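Long-range contacts in deoxyhypusine hydroxylase (Homo sapiens, PDB 4D50), which catalyses the iron- and oxygen-dependent hydroxylation of the deoxyhypusine residue of translation factor eIF5A, the final step in making hypusine: residues Pro154-Glu159 with Arg180-Phe185; Arg161-Leu166 with Phe185-Ala190; Glu194-Leu199 with Leu221-Ala226; Leu209-Val214 with Pro241-Glu246. One frame throughout, in Å; residues are numbered along the deposited sequence. Where two conformers were deposited one is given.

These contacts lie in the C-terminal part of an all-alpha HEAT-like repeat protein. Interactions 1 and 2 interlock along the chain, as do 3 and 4, and the first pair precedes the second. Interactions 1 and 2 both use helix 177-190 and share Phe185; their centres lie about 9 Å apart. Interaction 3, centred about 11 Å from interaction 2, carries the packing on to helix 193-201 and the turn after helix 208-221. The latter helix also serves interaction 4, which joins it to helix 241-254 at the iron site. Tyr181, Met184 and Phe185 of interaction 1 touch Leu209 or Glu213 of interaction 4, so helix 177-190 lies between the loop and the iron-binding helix 208-221.

Interaction 1 of 4, residues Pro154-Glu159 with Arg180-Phe185; sequences PAPPAE and RYRAMF
The long loop joining helix 121-140 to helix 163-171 lays its proline-rich run, Pro154-Ala158, along helix 177-190, part of which belongs to the third HEAT-like repeat. Arg182 carries the polar side of this contact. Its side chain, bent at chi3 (59°) where NE swings aside, reaches over two successive carbonyls. NE donates to Pro156 O at 3.1 Å, approaching from above the carbonyl plane, while NH2 gives an almost straight bond (174°) to Pro157 O, which lies in the guanidinium plane 2.9 Å away. In return, Ala158 N donates to Arg182 O at 2.9 Å. Prolines suit such a run because they stiffen it and have no N-H to satisfy, while their carbonyls can still accept from the arginine. An alanine in place of Arg182 would probably leave the carbonyls of Pro156 and Pro157 without these donors and the loop less firmly held.

The apolar side lies deeper. Ala155 CB, small enough to sit close to the helix, meets Tyr181 CB at 3.9 Å. Pro154 CG comes to the edge of the Tyr181 ring, 4.0 Å from CD2, and Pro154 CD is 3.8 Å from Phe185 CZ. Beyond these residues, Trp136 of helix 121-140 packs on Pro156 and Arg182, while Tyr181 and Phe185 continue inward onto helix 208-221.

Interaction 2 of 4, residues Arg161-Leu166 with Phe185-Ala190; sequences RDVGRL and FALRNA
Leu166 spreads its two methyls over Ala186 CB, CD2 at 3.6 Å and CD1 at 3.8 Å, so that the branched end of the leucine straddles a single small methyl. Its own CB meets Leu187 CD2 at 3.7 Å. That same Leu187 methyl also reaches Val163 CG1, at 4.0 Å, while the other branch of Val163, CG2, meets Ala190 CB. The valine can serve two partners because CG1 stands anti to the backbone N (chi1 165°) and CG2 anti to the carbonyl carbon. An alanine at Leu187 would probably open a gap beside Leu166 CB and Val163 CG1, on the side facing helix 177-190.

Further out, Asp162 N-caps helix 163-171: its OD2 accepts from Arg165 N at 3.0 Å through the anti lone pair, tying down the turn from which Val163 projects. On helix 177-190, Arg188 grips Asn189 OD1 side-on with NE and NH2, and also forms a salt bridge to Asp153 of the long loop. Leu187 reaches on to Ala195 and Leu199 of helix 193-201. With no hydrogen bond between the two segments, small alanines let helices 163-171 and 177-190 pack closely in this HEAT-like repeat fold, residues 185-190 lying in the third repeat.

Interaction 3 of 4, residues Glu194-Leu199 with Leu221-Ala226; sequences EAALAL and LQHEAA
Apolar contacts, chiefly of methyl groups, make up most of this interface, and Ala196 is at their centre. Its CB lies 4.0 Å from Leu221 CD2 and equally far from His223 CB, with Ala225 CB slightly more distant; the small alanine lets the helix come close to the turn. Leu221 CG stands anti to the backbone N (chi1 -179°); its CD2 meets both Ala196 CB and, at 4.2 Å, Leu199 CD1. Toward the surface, Leu197 bends over Ala225, its CD2 3.9 Å from Ala225 CB and 3.5 Å from Ala225 O.

The contact joins two HEAT-like repeats: residues 194-199 lie in the third and 221-226 in the fourth, the latter forming the turn between helices 208-221 and 227-235. Leu199 extends the same apolar layer to Met184 and Leu187 of helix 177-190.

Polar bonds act within the turn instead of across the interface. Gln222, the first residue past helix 208-221, has a positive phi of 63°, where the chain leaves the helix. Ala225 N then donates to His223 ND1 at 3.0 Å, nearly straight and in the plane of the imidazole, which is likely to steady the ring and implies that ND1 carries no proton. Ala226 N bonds to His223 O, and Glu224 forms a salt bridge with Arg256.

Interaction 4 of 4, residues Leu209-Val214 with Pro241-Glu246; sequences LFRHEV and PMVRHE. With FE (Fe (III) ion), chain D; FE (Fe (III) ion), chain C; PER (peroxide ion), chain E.
Segments 209-214 and 241-246, of helices 208-221 and 241-254, run nearly parallel (6°), their axes 8.2 Å apart at closest, and His212 lies opposite Val243. Val243 CG2 packs against His212 N and touches Arg211 CB at 3.8 Å, while the guanidinium of Arg211 turns to a salt bridge with Glu239. In one of its two deposited conformers Met242 places SD over one face of the His212 ring, 4.4 Å from its centroid, a contact doubtful for the other. At the ring's edge ND1 donates to Leu209 O at 2.7 Å, in the plane of both groups, which fixes the imidazole's rotation and leaves NE2 for iron. Glu246 CG comes close to His212 O, and the bend at chi2 (62°) turns CD aside.

The metals complete the contact. His212 NE2 binds one iron(III) at 2.3 Å, with His94 and Glu95 as further ligands. The other is held by His245 NE2 at 2.2 Å, Glu246 OE1 at 2.1 Å and His61, while His245 ND1 bonds to Ser277 OG. Water 2 binds both irons; water 1, on the second, donates to Glu246 OE2 at 2.7 Å.

Segment 209-214 thus gives one ligand to the first iron and 241-246 two to the second. Peroxide bridges them through O1 and O2 respectively, consistent with oxygen being activated between the two irons for the hydroxylation.

Interaction 1 of 4, residues Pro154-Glu159 with Arg180-Phe185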
# COMPACT_ATOMS: atom_id res chain seq x y z
N PRO A 154 2.76 -5.00 6.77
CA PRO A 154 1.74 -5.39 7.72
C PRO A 154 2.04 -6.61 8.54
O PRO A 154 1.27 -6.88 9.42
CB PRO A 154 0.53 -5.72 6.83
CG PRO A 154 1.07 -5.80 5.44
CD PRO A 154 2.20 -4.90 5.40
N ALA A 155 3.08 -7.37 8.18
CA ALA A 155 3.52 -8.55 8.90
C ALA A 155 4.97 -8.74 8.71
O ALA A 155 5.49 -8.40 7.71
CB ALA A 155 2.79 -9.82 8.54
N PRO A 156 5.65 -9.24 9.77
CA PRO A 156 7.08 -9.47 9.71
C PRO A 156 7.35 -10.74 8.92
O PRO A 156 6.51 -11.58 8.85
CB PRO A 156 7.47 -9.72 11.17
CG PRO A 156 6.22 -10.28 11.77
CD PRO A 156 5.12 -9.50 11.11
N PRO A 157 8.49 -10.83 8.27
CA PRO A 157 8.71 -11.99 7.40
C PRO A 157 8.80 -13.26 8.21
O PRO A 157 9.29 -13.21 9.37
CB PRO A 157 10.06 -11.68 6.74
CG PRO A 157 10.77 -10.78 7.66
CD PRO A 157 9.68 -9.96 8.33
N ALA A 158 8.32 -14.35 7.64
CA ALA A 158 8.45 -15.70 8.23
C ALA A 158 9.92 -16.04 8.38
O ALA A 158 10.76 -15.55 7.62
CB ALA A 158 7.73 -16.74 7.40
N GLU A 159 10.27 -16.81 9.43
CA GLU A 159 11.63 -17.25 9.59
C GLU A 159 12.10 -18.37 8.58
O GLU A 159 13.28 -18.42 8.20
CB GLU A 159 11.86 -17.74 11.04
CG GLU A 159 11.92 -16.60 12.06
CD GLU A 159 13.12 -15.70 11.92
OE1 GLU A 159 14.12 -16.09 11.37
OE2 GLU A 159 13.07 -14.54 12.37
N ARG A 180 0.08 -16.35 6.58
CA ARG A 180 0.19 -16.35 5.15
C ARG A 180 0.93 -15.10 4.72
O ARG A 180 1.71 -15.17 3.77
CB ARG A 180 -1.18 -16.45 4.46
CG ARG A 180 -1.91 -17.66 4.91
CD ARG A 180 -3.23 -17.81 4.20
NE ARG A 180 -3.11 -18.01 2.76
CZ ARG A 180 -4.15 -17.96 1.91
NH1 ARG A 180 -5.42 -17.78 2.37
NH2 ARG A 180 -4.01 -18.16 0.61
N TYR A 181 0.60 -13.96 5.31
CA TYR A 181 1.32 -12.72 5.02
C TYR A 181 2.76 -12.80 5.41
O TYR A 181 3.69 -12.26 4.76
CB TYR A 181 0.65 -11.53 5.74
CG TYR A 181 -0.42 -10.82 4.96
CD1 TYR A 181 -1.52 -11.50 4.47
CD2 TYR A 181 -0.42 -9.46 4.87
CE1 TYR A 181 -2.51 -10.87 3.75
CE2 TYR A 181 -1.42 -8.82 4.14
CZ TYR A 181 -2.46 -9.53 3.59
OH TYR A 181 -3.50 -8.88 2.91
N ARG A 182 3.06 -13.50 6.52
CA ARG A 182 4.47 -13.60 6.88
C ARG A 182 5.29 -14.36 5.80
O ARG A 182 6.44 -14.04 5.51
CB ARG A 182 4.58 -14.34 8.27
CG ARG A 182 4.07 -13.52 9.41
CD ARG A 182 4.62 -13.96 10.77
NE ARG A 182 6.07 -13.89 10.83
CZ ARG A 182 6.77 -14.40 11.84
NH1 ARG A 182 6.14 -15.01 12.84
NH2 ARG A 182 8.08 -14.36 11.80
N ALA A 183 4.67 -15.36 5.20
CA ALA A 183 5.31 -16.23 4.21
C ALA A 183 5.43 -15.39 2.92
O ALA A 183 6.44 -15.46 2.25
CB ALA A 183 4.43 -17.42 3.96
N MET A 184 4.50 -14.51 2.71
CA MET A 184 4.46 -13.61 1.53
C MET A 184 5.67 -12.64 1.61
O MET A 184 6.41 -12.48 0.64
CB MET A 184 3.16 -12.79 1.46
CG MET A 184 2.94 -12.12 0.11
SD MET A 184 1.56 -10.91 0.29
CE MET A 184 0.18 -11.95 0.60
N PHE A 185 5.90 -12.02 2.77
CA PHE A 185 7.03 -11.12 2.91
C PHE A 185 8.32 -11.85 2.91
O PHE A 185 9.31 -11.33 2.35
CB PHE A 185 6.87 -10.18 4.12
CG PHE A 185 5.77 -9.22 3.91
CD1 PHE A 185 5.89 -8.23 2.94
CD2 PHE A 185 4.59 -9.36 4.60
CE1 PHE A 185 4.83 -7.39 2.65
CE2 PHE A 185 3.51 -8.55 4.24
CZ PHE A 185 3.65 -7.63 3.24

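Interaction 2 of 4, residues Arg161-Leu166 with Phe185-Ala190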
# COMPACT_ATOMS: atom_id res chain seq x y z
N ARG A 161 13.24 -20.17 5.39
CA ARG A 161 13.99 -19.64 4.23
C ARG A 161 13.82 -20.44 2.96
O ARG A 161 14.05 -19.91 1.82
CB ARG A 161 15.45 -19.52 4.56
CG ARG A 161 15.70 -18.46 5.63
CD ARG A 161 17.16 -18.48 6.01
NE ARG A 161 17.42 -17.63 7.19
CZ ARG A 161 18.51 -17.68 7.94
NH1 ARG A 161 19.49 -18.55 7.66
NH2 ARG A 161 18.64 -16.85 8.96
N ASP A 162 13.33 -21.65 3.11
CA ASP A 162 13.06 -22.47 1.95
C ASP A 162 11.84 -21.92 1.15
O ASP A 162 10.71 -21.92 1.62
CB ASP A 162 12.76 -23.91 2.30
CG ASP A 162 12.68 -24.79 1.06
OD1 ASP A 162 13.74 -25.07 0.49
OD2 ASP A 162 11.60 -25.16 0.63
N VAL A 163 12.10 -21.58 -0.10
CA VAL A 163 11.07 -21.00 -0.99
C VAL A 163 9.91 -21.98 -1.15
O VAL A 163 8.74 -21.59 -1.14
CB VAL A 163 11.62 -20.58 -2.36
CG1 VAL A 163 10.49 -20.34 -3.38
CG2 VAL A 163 12.45 -19.33 -2.19
N GLY A 164 10.19 -23.28 -1.33
CA GLY A 164 9.07 -24.23 -1.55
C GLY A 164 8.15 -24.35 -0.34
O GLY A 164 6.95 -24.32 -0.47
N ARG A 165 8.74 -24.42 0.86
CA ARG A 165 7.98 -24.39 2.11
C ARG A 165 7.22 -23.05 2.37
O ARG A 165 6.08 -23.06 2.84
CB ARG A 165 8.92 -24.63 3.29
CG ARG A 165 9.48 -26.05 3.35
CD ARG A 165 10.23 -26.24 4.66
NE ARG A 165 11.15 -27.39 4.74
CZ ARG A 165 12.49 -27.36 4.61
NH1 ARG A 165 13.14 -26.23 4.33
NH2 ARG A 165 13.19 -28.48 4.73
N LEU A 166 7.83 -21.94 1.99
CA LEU A 166 7.11 -20.63 2.02
C LEU A 166 5.90 -20.60 1.07
O LEU A 166 4.81 -20.07 1.41
CB LEU A 166 8.08 -19.49 1.68
CG LEU A 166 9.17 -19.21 2.72
CD1 LEU A 166 10.21 -18.29 2.20
CD2 LEU A 166 8.57 -18.68 4.01
N PHE A 185 5.90 -12.02 2.77
CA PHE A 185 7.03 -11.12 2.91
C PHE A 185 8.32 -11.85 2.91
O PHE A 185 9.31 -11.33 2.35
CB PHE A 185 6.87 -10.18 4.12
CG PHE A 185 5.77 -9.22 3.91
CD1 PHE A 185 5.89 -8.23 2.94
CD2 PHE A 185 4.59 -9.36 4.60
CE1 PHE A 185 4.83 -7.39 2.65
CE2 PHE A 185 3.51 -8.55 4.24
CZ PHE A 185 3.65 -7.63 3.24
N ALA A 186 8.37 -13.08 3.47
CA ALA A 186 9.60 -13.90 3.33
C ALA A 186 9.93 -14.27 1.89
O ALA A 186 11.09 -14.29 1.52
CB ALA A 186 9.50 -15.17 4.16
N LEU A 187 8.93 -14.44 1.09
CA LEU A 187 9.10 -14.79 -0.37
C LEU A 187 9.69 -13.62 -1.08
O LEU A 187 10.61 -13.77 -1.83
CB LEU A 187 7.80 -15.25 -0.97
CG LEU A 187 7.45 -16.71 -0.68
CD1 LEU A 187 5.97 -16.97 -0.90
CD2 LEU A 187 8.31 -17.64 -1.46
N ARG A 188 9.13 -12.44 -0.85
CA ARG A 188 9.58 -11.21 -1.43
C ARG A 188 11.07 -11.01 -1.08
O ARG A 188 11.91 -10.76 -1.95
CB ARG A 188 8.71 -10.04 -1.03
CG ARG A 188 9.34 -8.73 -1.49
CD ARG A 188 8.93 -7.53 -0.62
NE ARG A 188 9.44 -7.66 0.74
CZ ARG A 188 9.03 -6.94 1.78
NH1 ARG A 188 8.15 -5.92 1.64
NH2 ARG A 188 9.62 -7.17 2.94
N ASN A 189 11.42 -11.20 0.20
CA ASN A 189 12.80 -11.02 0.62
C ASN A 189 13.76 -12.06 0.07
O ASN A 189 14.94 -11.70 -0.21
CB ASN A 189 12.86 -11.10 2.15
CG ASN A 189 12.18 -9.90 2.82
OD1 ASN A 189 11.71 -8.94 2.20
ND2 ASN A 189 12.16 -9.94 4.14
N ALA A 190 13.31 -13.28 -0.11
CA ALA A 190 14.10 -14.35 -0.76
C ALA A 190 14.51 -14.01 -2.16
O ALA A 190 15.73 -14.18 -2.56
CB ALA A 190 13.31 -15.66 -0.71

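Interaction 3 of 4, residues Glu194-Leu199 with Leu221-Ala226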
# COMPACT_ATOMS: atom_id res chain seq x y z
N GLU A 194 11.97 -18.11 -8.85
CA GLU A 194 11.13 -19.09 -8.21
C GLU A 194 10.17 -18.41 -7.18
O GLU A 194 9.01 -18.76 -7.10
CB GLU A 194 11.98 -20.14 -7.48
CG GLU A 194 11.22 -21.39 -7.11
CD GLU A 194 11.87 -22.30 -6.03
OE1 GLU A 194 13.01 -22.06 -5.60
OE2 GLU A 194 11.20 -23.23 -5.58
N ALA A 195 10.69 -17.49 -6.40
CA ALA A 195 9.84 -16.81 -5.39
C ALA A 195 8.80 -15.88 -6.07
O ALA A 195 7.66 -15.87 -5.61
CB ALA A 195 10.67 -16.06 -4.37
N ALA A 196 9.19 -15.23 -7.15
CA ALA A 196 8.28 -14.34 -7.96
C ALA A 196 7.08 -15.11 -8.45
O ALA A 196 5.94 -14.68 -8.32
CB ALA A 196 9.02 -13.69 -9.09
N LEU A 197 7.34 -16.31 -9.01
CA LEU A 197 6.24 -17.13 -9.47
C LEU A 197 5.43 -17.78 -8.39
O LEU A 197 4.24 -18.08 -8.58
CB LEU A 197 6.82 -18.16 -10.46
CG LEU A 197 7.66 -17.65 -11.60
CD1 LEU A 197 8.28 -18.86 -12.26
CD2 LEU A 197 6.79 -16.90 -12.61
N ALA A 198 6.05 -18.15 -7.25
CA ALA A 198 5.31 -18.63 -6.14
C ALA A 198 4.31 -17.52 -5.61
O ALA A 198 3.15 -17.76 -5.43
CB ALA A 198 6.23 -19.09 -5.05
N LEU A 199 4.83 -16.31 -5.51
CA LEU A 199 4.02 -15.15 -5.14
C LEU A 199 2.83 -15.03 -6.12
O LEU A 199 1.67 -14.89 -5.71
CB LEU A 199 4.88 -13.90 -5.09
CG LEU A 199 5.63 -13.75 -3.77
CD1 LEU A 199 6.70 -12.70 -3.91
CD2 LEU A 199 4.77 -13.35 -2.56
N LEU A 221 9.21 -6.36 -5.33
CA LEU A 221 10.22 -7.32 -5.79
C LEU A 221 10.65 -6.94 -7.22
O LEU A 221 11.85 -6.98 -7.55
CB LEU A 221 9.66 -8.71 -5.85
CG LEU A 221 10.58 -9.84 -6.28
CD1 LEU A 221 11.90 -9.88 -5.47
CD2 LEU A 221 9.85 -11.13 -6.12
N GLN A 222 9.71 -6.48 -8.02
CA GLN A 222 10.11 -5.91 -9.33
C GLN A 222 10.78 -6.94 -10.23
O GLN A 222 11.57 -6.57 -11.13
CB GLN A 222 11.02 -4.65 -9.15
CG GLN A 222 10.31 -3.35 -9.39
CD GLN A 222 11.25 -2.15 -9.51
OE1 GLN A 222 11.18 -1.22 -8.74
NE2 GLN A 222 12.14 -2.18 -10.50
N HIS A 223 10.49 -8.23 -10.04
CA HIS A 223 11.06 -9.26 -10.86
C HIS A 223 10.15 -9.49 -12.07
O HIS A 223 8.93 -9.70 -11.94
CB HIS A 223 11.22 -10.57 -10.16
CG HIS A 223 12.15 -11.50 -10.87
ND1 HIS A 223 11.82 -12.16 -12.04
CD2 HIS A 223 13.43 -11.85 -10.60
CE1 HIS A 223 12.84 -12.89 -12.45
NE2 HIS A 223 13.83 -12.73 -11.59
N GLU A 224 10.77 -9.45 -13.24
CA GLU A 224 10.04 -9.46 -14.50
C GLU A 224 9.27 -10.78 -14.79
O GLU A 224 8.37 -10.81 -15.64
CB GLU A 224 11.08 -9.19 -15.62
CG GLU A 224 10.58 -8.50 -16.87
CD GLU A 224 11.71 -8.15 -17.84
OE1 GLU A 224 12.83 -7.77 -17.38
OE2 GLU A 224 11.48 -8.25 -19.08
N ALA A 225 9.62 -11.88 -14.10
CA ALA A 225 8.97 -13.20 -14.30
C ALA A 225 7.49 -13.11 -13.94
O ALA A 225 6.72 -13.92 -14.42
CB ALA A 225 9.62 -14.31 -13.48
N ALA A 226 7.13 -12.11 -13.12
CA ALA A 226 5.73 -11.92 -12.64
C ALA A 226 4.88 -11.07 -13.55
O ALA A 226 3.67 -11.07 -13.37
CB ALA A 226 5.71 -11.27 -11.27

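Interaction 4 of 4, residues Leu209-Val214 with Pro241-Glu246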
# COMPACT_ATOMS: atom_id res chain seq x y z
N LEU A 209 -8.19 -8.72 -0.26
CA LEU A 209 -7.07 -8.08 0.48
C LEU A 209 -5.77 -8.83 0.23
O LEU A 209 -4.75 -8.22 -0.16
CB LEU A 209 -7.35 -8.05 1.98
CG LEU A 209 -6.52 -7.04 2.73
CD1 LEU A 209 -6.93 -5.62 2.45
CD2 LEU A 209 -6.55 -7.31 4.22
N PHE A 210 -5.81 -10.16 0.43
CA PHE A 210 -4.66 -11.02 0.16
C PHE A 210 -4.08 -10.86 -1.23
O PHE A 210 -2.84 -10.65 -1.37
CB PHE A 210 -5.06 -12.49 0.38
CG PHE A 210 -3.97 -13.52 0.06
CD1 PHE A 210 -3.82 -14.03 -1.23
CD2 PHE A 210 -3.12 -14.00 1.03
CE1 PHE A 210 -2.91 -15.00 -1.52
CE2 PHE A 210 -2.09 -14.92 0.71
CZ PHE A 210 -2.02 -15.42 -0.55
N ARG A 211 -4.93 -10.92 -2.24
CA ARG A 211 -4.46 -10.78 -3.64
C ARG A 211 -3.82 -9.42 -3.88
O ARG A 211 -2.84 -9.27 -4.61
CB ARG A 211 -5.61 -10.98 -4.62
CG ARG A 211 -5.99 -12.45 -4.67
CD ARG A 211 -6.88 -12.80 -5.86
NE ARG A 211 -8.05 -12.00 -5.97
CZ ARG A 211 -9.22 -12.21 -5.32
NH1 ARG A 211 -9.31 -13.20 -4.41
NH2 ARG A 211 -10.29 -11.41 -5.57
N HIS A 212 -4.41 -8.41 -3.32
CA HIS A 212 -3.87 -7.08 -3.52
C HIS A 212 -2.49 -6.97 -2.92
O HIS A 212 -1.62 -6.33 -3.49
CB HIS A 212 -4.91 -6.02 -3.04
CG HIS A 212 -4.52 -5.12 -1.91
ND1 HIS A 212 -4.48 -5.55 -0.61
CD2 HIS A 212 -4.33 -3.77 -1.86
CE1 HIS A 212 -4.11 -4.56 0.16
NE2 HIS A 212 -4.07 -3.46 -0.55
N GLU A 213 -2.32 -7.53 -1.73
CA GLU A 213 -1.03 -7.55 -1.12
C GLU A 213 -0.00 -8.26 -1.97
O GLU A 213 1.16 -7.81 -2.04
CB GLU A 213 -1.12 -8.15 0.30
CG GLU A 213 0.07 -7.79 1.13
CD GLU A 213 0.13 -6.31 1.52
OE1 GLU A 213 -0.92 -5.71 1.84
OE2 GLU A 213 1.27 -5.78 1.53
N VAL A 214 -0.38 -9.40 -2.54
CA VAL A 214 0.50 -10.11 -3.48
C VAL A 214 0.96 -9.20 -4.59
O VAL A 214 2.17 -9.12 -4.92
CB VAL A 214 -0.23 -11.36 -4.03
CG1 VAL A 214 0.57 -12.04 -5.16
CG2 VAL A 214 -0.39 -12.38 -2.91
N PRO A 241 -11.49 -4.32 -8.21
CA PRO A 241 -10.79 -3.14 -8.66
C PRO A 241 -9.58 -2.77 -7.79
O PRO A 241 -8.53 -2.32 -8.31
CB PRO A 241 -11.83 -2.02 -8.60
CG PRO A 241 -13.12 -2.68 -8.31
CD PRO A 241 -12.95 -4.14 -8.17
N MET A 242 -9.64 -3.06 -6.50
CA MET A 242 -8.51 -2.82 -5.60
C MET A 242 -7.31 -3.72 -5.98
O MET A 242 -6.16 -3.29 -5.90
CB MET A 242 -8.96 -3.08 -4.15
CG MET A 242 -7.88 -3.01 -3.12
SD MET A 242 -8.52 -3.34 -1.47
CE MET A 242 -8.54 -5.12 -1.62
N VAL A 243 -7.58 -4.97 -6.37
CA VAL A 243 -6.54 -5.89 -6.83
C VAL A 243 -5.99 -5.47 -8.22
O VAL A 243 -4.75 -5.43 -8.45
CB VAL A 243 -7.05 -7.33 -7.00
CG1 VAL A 243 -5.97 -8.22 -7.55
CG2 VAL A 243 -7.57 -7.88 -5.62
N ARG A 244 -6.91 -5.11 -9.09
CA ARG A 244 -6.45 -4.69 -10.41
C ARG A 244 -5.61 -3.42 -10.34
O ARG A 244 -4.57 -3.31 -11.00
CB ARG A 244 -7.60 -4.52 -11.37
CG ARG A 244 -8.48 -5.77 -11.61
CD ARG A 244 -9.74 -5.41 -12.41
NE ARG A 244 -9.28 -4.98 -13.71
CZ ARG A 244 -9.84 -4.06 -14.48
NH1 ARG A 244 -10.91 -3.38 -14.07
NH2 ARG A 244 -9.22 -3.77 -15.57
N HIS A 245 -6.02 -2.49 -9.50
CA HIS A 245 -5.17 -1.27 -9.25
C HIS A 245 -3.78 -1.59 -8.72
O HIS A 245 -2.78 -1.01 -9.19
CB HIS A 245 -5.88 -0.27 -8.32
CG HIS A 245 -5.04 0.16 -7.19
ND1 HIS A 245 -4.06 1.12 -7.33
CD2 HIS A 245 -5.07 -0.16 -5.87
CE1 HIS A 245 -3.45 1.29 -6.18
NE2 HIS A 245 -4.10 0.59 -5.26
N GLU A 246 -3.66 -2.55 -7.78
CA GLU A 246 -2.39 -2.86 -7.21
C GLU A 246 -1.46 -3.51 -8.25
O GLU A 246 -0.26 -3.20 -8.28
CB GLU A 246 -2.59 -3.76 -5.96
CG GLU A 246 -1.57 -3.51 -4.87
CD GLU A 246 -1.63 -2.11 -4.33
OE1 GLU A 246 -2.67 -1.67 -3.85
OE2 GLU A 246 -0.58 -1.45 -4.43
FE FE D . -3.46 0.16 -3.19
FE FE C . -3.96 -1.34 0.23
O1 PER E . -5.37 -0.66 -1.36
O2 PER E . -5.39 -0.81 -2.90
O HOH W 1 -1.48 0.95 -3.55
O HOH W 2 -2.51 -0.54 -1.13
O HOH W 3 -2.25 -1.96 1.42